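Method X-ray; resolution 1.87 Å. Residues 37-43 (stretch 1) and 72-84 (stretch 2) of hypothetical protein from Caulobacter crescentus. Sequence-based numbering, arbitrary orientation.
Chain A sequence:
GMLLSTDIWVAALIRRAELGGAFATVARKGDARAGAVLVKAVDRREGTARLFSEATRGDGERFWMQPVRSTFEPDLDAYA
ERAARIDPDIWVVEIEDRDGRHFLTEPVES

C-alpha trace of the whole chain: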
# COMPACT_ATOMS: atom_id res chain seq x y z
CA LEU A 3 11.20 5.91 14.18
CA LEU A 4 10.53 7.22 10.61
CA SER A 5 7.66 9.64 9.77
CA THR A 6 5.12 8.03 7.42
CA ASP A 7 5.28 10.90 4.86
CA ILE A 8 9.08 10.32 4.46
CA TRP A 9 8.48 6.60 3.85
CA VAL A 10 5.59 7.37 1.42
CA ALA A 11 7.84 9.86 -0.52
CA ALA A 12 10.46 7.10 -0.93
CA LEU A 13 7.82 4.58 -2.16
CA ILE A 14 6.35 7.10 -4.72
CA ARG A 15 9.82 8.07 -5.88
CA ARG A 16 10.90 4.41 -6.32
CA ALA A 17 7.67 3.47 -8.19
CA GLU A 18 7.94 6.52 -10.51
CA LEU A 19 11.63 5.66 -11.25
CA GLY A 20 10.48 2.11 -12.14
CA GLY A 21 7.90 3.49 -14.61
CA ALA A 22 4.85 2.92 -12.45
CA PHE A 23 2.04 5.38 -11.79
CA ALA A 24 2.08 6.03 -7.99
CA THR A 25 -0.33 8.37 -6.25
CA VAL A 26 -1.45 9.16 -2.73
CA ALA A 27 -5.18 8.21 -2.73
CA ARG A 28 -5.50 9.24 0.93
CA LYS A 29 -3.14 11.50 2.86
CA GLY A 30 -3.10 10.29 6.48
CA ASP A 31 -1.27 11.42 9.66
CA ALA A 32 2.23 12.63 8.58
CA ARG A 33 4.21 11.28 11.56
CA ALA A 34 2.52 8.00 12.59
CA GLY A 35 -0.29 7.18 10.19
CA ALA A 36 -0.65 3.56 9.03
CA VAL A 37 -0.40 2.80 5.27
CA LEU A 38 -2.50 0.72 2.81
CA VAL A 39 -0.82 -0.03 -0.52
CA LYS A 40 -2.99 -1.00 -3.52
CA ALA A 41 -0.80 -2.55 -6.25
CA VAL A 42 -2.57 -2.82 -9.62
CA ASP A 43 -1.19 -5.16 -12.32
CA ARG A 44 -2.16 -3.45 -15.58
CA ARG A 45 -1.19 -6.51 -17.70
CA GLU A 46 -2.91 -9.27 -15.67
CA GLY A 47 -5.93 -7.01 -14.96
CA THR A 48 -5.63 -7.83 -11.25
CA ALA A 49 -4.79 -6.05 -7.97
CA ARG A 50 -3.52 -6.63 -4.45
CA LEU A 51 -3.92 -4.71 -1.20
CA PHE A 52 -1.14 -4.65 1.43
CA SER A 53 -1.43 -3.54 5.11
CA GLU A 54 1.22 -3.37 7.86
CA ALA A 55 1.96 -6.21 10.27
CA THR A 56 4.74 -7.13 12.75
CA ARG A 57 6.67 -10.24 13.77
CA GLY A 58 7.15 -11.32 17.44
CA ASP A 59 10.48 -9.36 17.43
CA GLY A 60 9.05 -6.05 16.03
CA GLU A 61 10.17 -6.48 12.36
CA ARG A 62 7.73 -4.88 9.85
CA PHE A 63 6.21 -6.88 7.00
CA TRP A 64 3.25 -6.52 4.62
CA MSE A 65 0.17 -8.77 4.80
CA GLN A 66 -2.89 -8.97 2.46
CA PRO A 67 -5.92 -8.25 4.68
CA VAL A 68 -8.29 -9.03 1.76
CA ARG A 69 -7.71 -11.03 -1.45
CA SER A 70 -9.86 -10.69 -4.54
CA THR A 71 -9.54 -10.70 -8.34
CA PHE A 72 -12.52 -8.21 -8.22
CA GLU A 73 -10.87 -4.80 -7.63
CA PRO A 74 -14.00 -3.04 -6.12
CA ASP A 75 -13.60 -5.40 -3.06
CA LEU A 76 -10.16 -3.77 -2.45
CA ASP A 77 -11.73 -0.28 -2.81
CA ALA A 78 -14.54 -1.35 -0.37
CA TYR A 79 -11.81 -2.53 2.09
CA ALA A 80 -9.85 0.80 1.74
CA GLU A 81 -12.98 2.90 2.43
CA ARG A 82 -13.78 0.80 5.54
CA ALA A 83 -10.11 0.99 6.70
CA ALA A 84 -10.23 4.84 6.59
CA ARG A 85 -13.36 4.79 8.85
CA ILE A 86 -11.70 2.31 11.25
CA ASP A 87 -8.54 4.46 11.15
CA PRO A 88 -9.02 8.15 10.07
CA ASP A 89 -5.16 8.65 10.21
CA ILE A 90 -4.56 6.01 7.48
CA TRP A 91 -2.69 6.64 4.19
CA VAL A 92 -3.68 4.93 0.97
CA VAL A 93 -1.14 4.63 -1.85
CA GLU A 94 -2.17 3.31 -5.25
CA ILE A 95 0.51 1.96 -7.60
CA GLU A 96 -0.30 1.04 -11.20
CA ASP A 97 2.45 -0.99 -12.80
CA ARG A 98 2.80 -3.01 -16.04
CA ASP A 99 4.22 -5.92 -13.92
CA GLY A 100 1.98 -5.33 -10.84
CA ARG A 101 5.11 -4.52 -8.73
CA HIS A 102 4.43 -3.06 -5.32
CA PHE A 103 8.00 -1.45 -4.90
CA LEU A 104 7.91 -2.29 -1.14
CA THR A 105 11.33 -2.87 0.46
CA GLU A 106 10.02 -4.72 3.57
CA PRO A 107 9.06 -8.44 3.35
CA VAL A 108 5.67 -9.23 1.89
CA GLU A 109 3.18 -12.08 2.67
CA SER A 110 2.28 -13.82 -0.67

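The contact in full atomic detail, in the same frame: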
# COMPACT_ATOMS: atom_id res chain seq x y z
N VAL A 37 -0.36 2.73 6.73
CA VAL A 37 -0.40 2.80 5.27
C VAL A 37 -1.05 1.55 4.67
O VAL A 37 -0.76 0.43 5.10
CB VAL A 37 1.02 2.99 4.64
CG1 VAL A 37 0.94 3.12 3.12
CG2 VAL A 37 1.76 4.20 5.23
N LEU A 38 -1.94 1.75 3.67
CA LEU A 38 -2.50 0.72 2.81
C LEU A 38 -1.89 0.92 1.45
O LEU A 38 -1.93 2.03 0.94
CB LEU A 38 -4.04 0.79 2.68
CG LEU A 38 -4.93 0.29 3.79
CD1 LEU A 38 -6.39 0.27 3.30
CD2 LEU A 38 -4.53 -1.13 4.27
N VAL A 39 -1.37 -0.13 0.83
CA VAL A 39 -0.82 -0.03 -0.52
C VAL A 39 -1.66 -0.90 -1.45
O VAL A 39 -1.77 -2.10 -1.21
CB VAL A 39 0.68 -0.41 -0.59
CG1 VAL A 39 1.20 -0.34 -2.03
CG2 VAL A 39 1.51 0.48 0.33
N LYS A 40 -2.23 -0.29 -2.49
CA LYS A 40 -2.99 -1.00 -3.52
C LYS A 40 -2.10 -1.12 -4.75
O LYS A 40 -1.78 -0.11 -5.35
CB LYS A 40 -4.27 -0.24 -3.86
CG LYS A 40 -5.15 -0.96 -4.89
CD LYS A 40 -6.34 -0.01 -5.21
CE LYS A 40 -7.24 -0.51 -6.27
NZ LYS A 40 -8.15 0.58 -6.73
N ALA A 41 -1.67 -2.34 -5.10
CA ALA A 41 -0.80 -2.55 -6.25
C ALA A 41 -1.61 -3.15 -7.39
O ALA A 41 -2.16 -4.23 -7.25
CB ALA A 41 0.36 -3.46 -5.87
N VAL A 42 -1.76 -2.40 -8.48
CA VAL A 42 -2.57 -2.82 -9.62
C VAL A 42 -1.65 -3.30 -10.73
O VAL A 42 -0.74 -2.57 -11.13
CB VAL A 42 -3.52 -1.67 -10.12
CG1 VAL A 42 -4.34 -2.12 -11.34
CG2 VAL A 42 -4.44 -1.19 -9.00
N ASP A 43 -1.91 -4.53 -11.21
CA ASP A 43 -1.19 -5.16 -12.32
C ASP A 43 -1.98 -4.87 -13.57
O ASP A 43 -3.07 -5.42 -13.77
CB ASP A 43 -0.99 -6.68 -12.07
CG ASP A 43 -0.06 -7.41 -13.05
OD1 ASP A 43 0.02 -6.99 -14.23
OD2 ASP A 43 0.56 -8.43 -12.63
N PHE A 72 -11.50 -9.25 -7.95
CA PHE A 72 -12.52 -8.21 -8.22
C PHE A 72 -12.13 -6.95 -7.46
O PHE A 72 -12.30 -6.86 -6.25
CB PHE A 72 -13.91 -8.72 -7.84
CG PHE A 72 -15.02 -7.89 -8.46
CD1 PHE A 72 -15.23 -7.90 -9.83
CD2 PHE A 72 -15.83 -7.09 -7.67
CE1 PHE A 72 -16.26 -7.14 -10.40
CE2 PHE A 72 -16.86 -6.32 -8.24
CZ PHE A 72 -17.04 -6.32 -9.60
N GLU A 73 -11.48 -6.02 -8.18
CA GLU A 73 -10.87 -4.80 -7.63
C GLU A 73 -11.83 -3.98 -6.71
O GLU A 73 -11.38 -3.51 -5.65
CB GLU A 73 -10.31 -3.93 -8.74
CG GLU A 73 -9.32 -2.92 -8.21
CD GLU A 73 -8.78 -1.98 -9.26
OE1 GLU A 73 -8.35 -2.45 -10.34
OE2 GLU A 73 -8.79 -0.76 -9.00
N PRO A 74 -13.14 -3.82 -7.03
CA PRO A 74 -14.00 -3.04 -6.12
C PRO A 74 -14.02 -3.56 -4.67
O PRO A 74 -14.26 -2.76 -3.78
CB PRO A 74 -15.36 -3.13 -6.77
CG PRO A 74 -15.04 -3.18 -8.24
CD PRO A 74 -13.86 -4.14 -8.27
N ASP A 75 -13.75 -4.87 -4.43
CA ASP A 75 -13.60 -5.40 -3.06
C ASP A 75 -12.41 -4.74 -2.32
O ASP A 75 -12.44 -4.57 -1.10
CB ASP A 75 -13.40 -6.92 -3.08
CG ASP A 75 -14.60 -7.70 -3.57
OD1 ASP A 75 -15.77 -7.30 -3.22
OD2 ASP A 75 -14.39 -8.69 -4.31
N LEU A 76 -11.35 -4.41 -3.06
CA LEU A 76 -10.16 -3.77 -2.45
C LEU A 76 -10.48 -2.31 -2.14
O LEU A 76 -10.13 -1.83 -1.07
CB LEU A 76 -8.91 -3.88 -3.34
CG LEU A 76 -8.59 -5.29 -3.90
CD1 LEU A 76 -7.27 -5.27 -4.65
CD2 LEU A 76 -8.53 -6.34 -2.78
N ASP A 77 -11.28 -1.66 -3.02
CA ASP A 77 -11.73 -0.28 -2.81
C ASP A 77 -12.70 -0.25 -1.63
O ASP A 77 -12.57 0.64 -0.80
CB ASP A 77 -12.36 0.28 -4.10
CG ASP A 77 -11.32 0.55 -5.21
OD1 ASP A 77 -10.11 0.57 -4.90
OD2 ASP A 77 -11.72 0.66 -6.37
N ALA A 78 -13.60 -1.26 -1.51
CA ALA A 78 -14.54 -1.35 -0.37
C ALA A 78 -13.73 -1.49 0.94
O ALA A 78 -14.03 -0.79 1.93
CB ALA A 78 -15.51 -2.53 -0.55
N TYR A 79 -12.70 -2.33 0.94
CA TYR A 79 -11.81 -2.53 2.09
C TYR A 79 -11.10 -1.22 2.48
O TYR A 79 -11.07 -0.89 3.66
CB TYR A 79 -10.77 -3.65 1.86
CG TYR A 79 -10.02 -3.97 3.14
CD1 TYR A 79 -8.90 -3.24 3.52
CD2 TYR A 79 -10.45 -5.00 3.98
CE1 TYR A 79 -8.23 -3.50 4.71
CE2 TYR A 79 -9.77 -5.29 5.17
CZ TYR A 79 -8.69 -4.51 5.55
OH TYR A 79 -8.03 -4.79 6.72
N ALA A 80 -10.57 -0.48 1.50
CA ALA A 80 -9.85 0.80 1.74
C ALA A 80 -10.77 1.85 2.38
O ALA A 80 -10.36 2.56 3.31
CB ALA A 80 -9.27 1.34 0.42
N GLU A 81 -12.02 1.95 1.88
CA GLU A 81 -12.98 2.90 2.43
C GLU A 81 -13.26 2.54 3.90
O GLU A 81 -13.31 3.43 4.76
CB GLU A 81 -14.28 2.91 1.59
CG GLU A 81 -15.32 3.93 2.06
CD GLU A 81 -16.12 3.60 3.32
OE1 GLU A 81 -16.40 2.41 3.58
OE2 GLU A 81 -16.42 4.54 4.08
N ARG A 82 -13.49 1.24 4.18
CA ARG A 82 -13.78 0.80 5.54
C ARG A 82 -12.57 1.06 6.47
O ARG A 82 -12.74 1.54 7.60
CB ARG A 82 -14.18 -0.68 5.57
CG ARG A 82 -14.86 -1.10 6.87
CD ARG A 82 -15.24 -2.57 6.86
NE ARG A 82 -16.06 -2.94 8.03
CZ ARG A 82 -15.60 -3.59 9.09
NH1 ARG A 82 -14.33 -3.98 9.15
NH2 ARG A 82 -16.42 -3.87 10.10
N ALA A 83 -11.36 0.80 5.95
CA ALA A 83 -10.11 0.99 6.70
C ALA A 83 -9.92 2.45 7.13
O ALA A 83 -9.40 2.70 8.23
CB ALA A 83 -8.94 0.55 5.85
N ALA A 84 -10.36 3.42 6.28
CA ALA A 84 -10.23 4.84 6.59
C ALA A 84 -11.28 5.27 7.62
O ALA A 84 -11.07 6.29 8.28
CB ALA A 84 -10.35 5.68 5.33

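The strand 37-43 and the helix that includes residues 74-84 run nearly antiparallel, with 168° between their N-to-C directions and a closest approach of 10.4 Å between axes. The contact buries 308 Å² in total and rests mainly on two strand residues, Leu-38 and Lys-40. Strand alternation accounts for this: the CA-to-CB bonds of both residues point toward the helix, whereas that of Ala-41 points away and Val-37 and Val-39 are out of reach.

Lys-40 lies opposite Leu-76 in the backbone register, with 7.8 Å between the CA atoms, but its charged partners lie three positions before and one after that leucine. Its side chain is fully extended, all four chi angles being t, and this carries the ammonium group out to Glu-73 and Asp-77. There Lys-40 NZ donates a hydrogen bond to Glu-73 OE2 at 2.7 Å and another to Asp-77 OD1, also at 2.7 Å; both are salt bridges. The two acids are four residues apart, about one helical turn, so that a single amine can reach both carboxylates. They approach it differently. Glu-73 has its CA-to-CB bond directed toward the strand and is extended through chi1 and chi2 (both t), with chi3 at -49° setting the carboxylate. Asp-77 has its CA-to-CB bond pointing away, yet with chi1 m and chi2 at -15° the end of its short side chain comes nearer and places OD1 beside the amine. The backbone also ties the acids together, since Asp-77 N donates to Glu-73 O at 3.2 Å. Next to this polar cluster, Val-42 (chi1 t) makes a peripheral contact, with its CG1 4.1 Å from Glu-73 OE1.

Leu-38 forms the apolar part of the contact. In its m, t rotamer, CD1 projects to the helix and reaches three residues. Its closest approach is to Ala-83, at 3.6 Å from CD1 to CB. Leu-38 CD1 also lies 3.8 Å from Ala-80 CA and 4.2 Å from Ala-80 CB; the small alanine side chain, directed sideways, leaves the methyl close to the helix backbone. The third neighbour is Tyr-79, whose CA-to-CB bond also points sideways but whose ring, with chi1 t and chi2 at -85°, comes nearer at its end. Leu-38 CD1 meets this ring at its edge, near the ring plane, 4.3 Å from Tyr-79 CD1. Between the apolar and charged regions, the CA-to-CB bond of Leu-76 points toward the strand, but its nearest approach is 4.8 Å, from Leu-76 CB to Lys-40 CE.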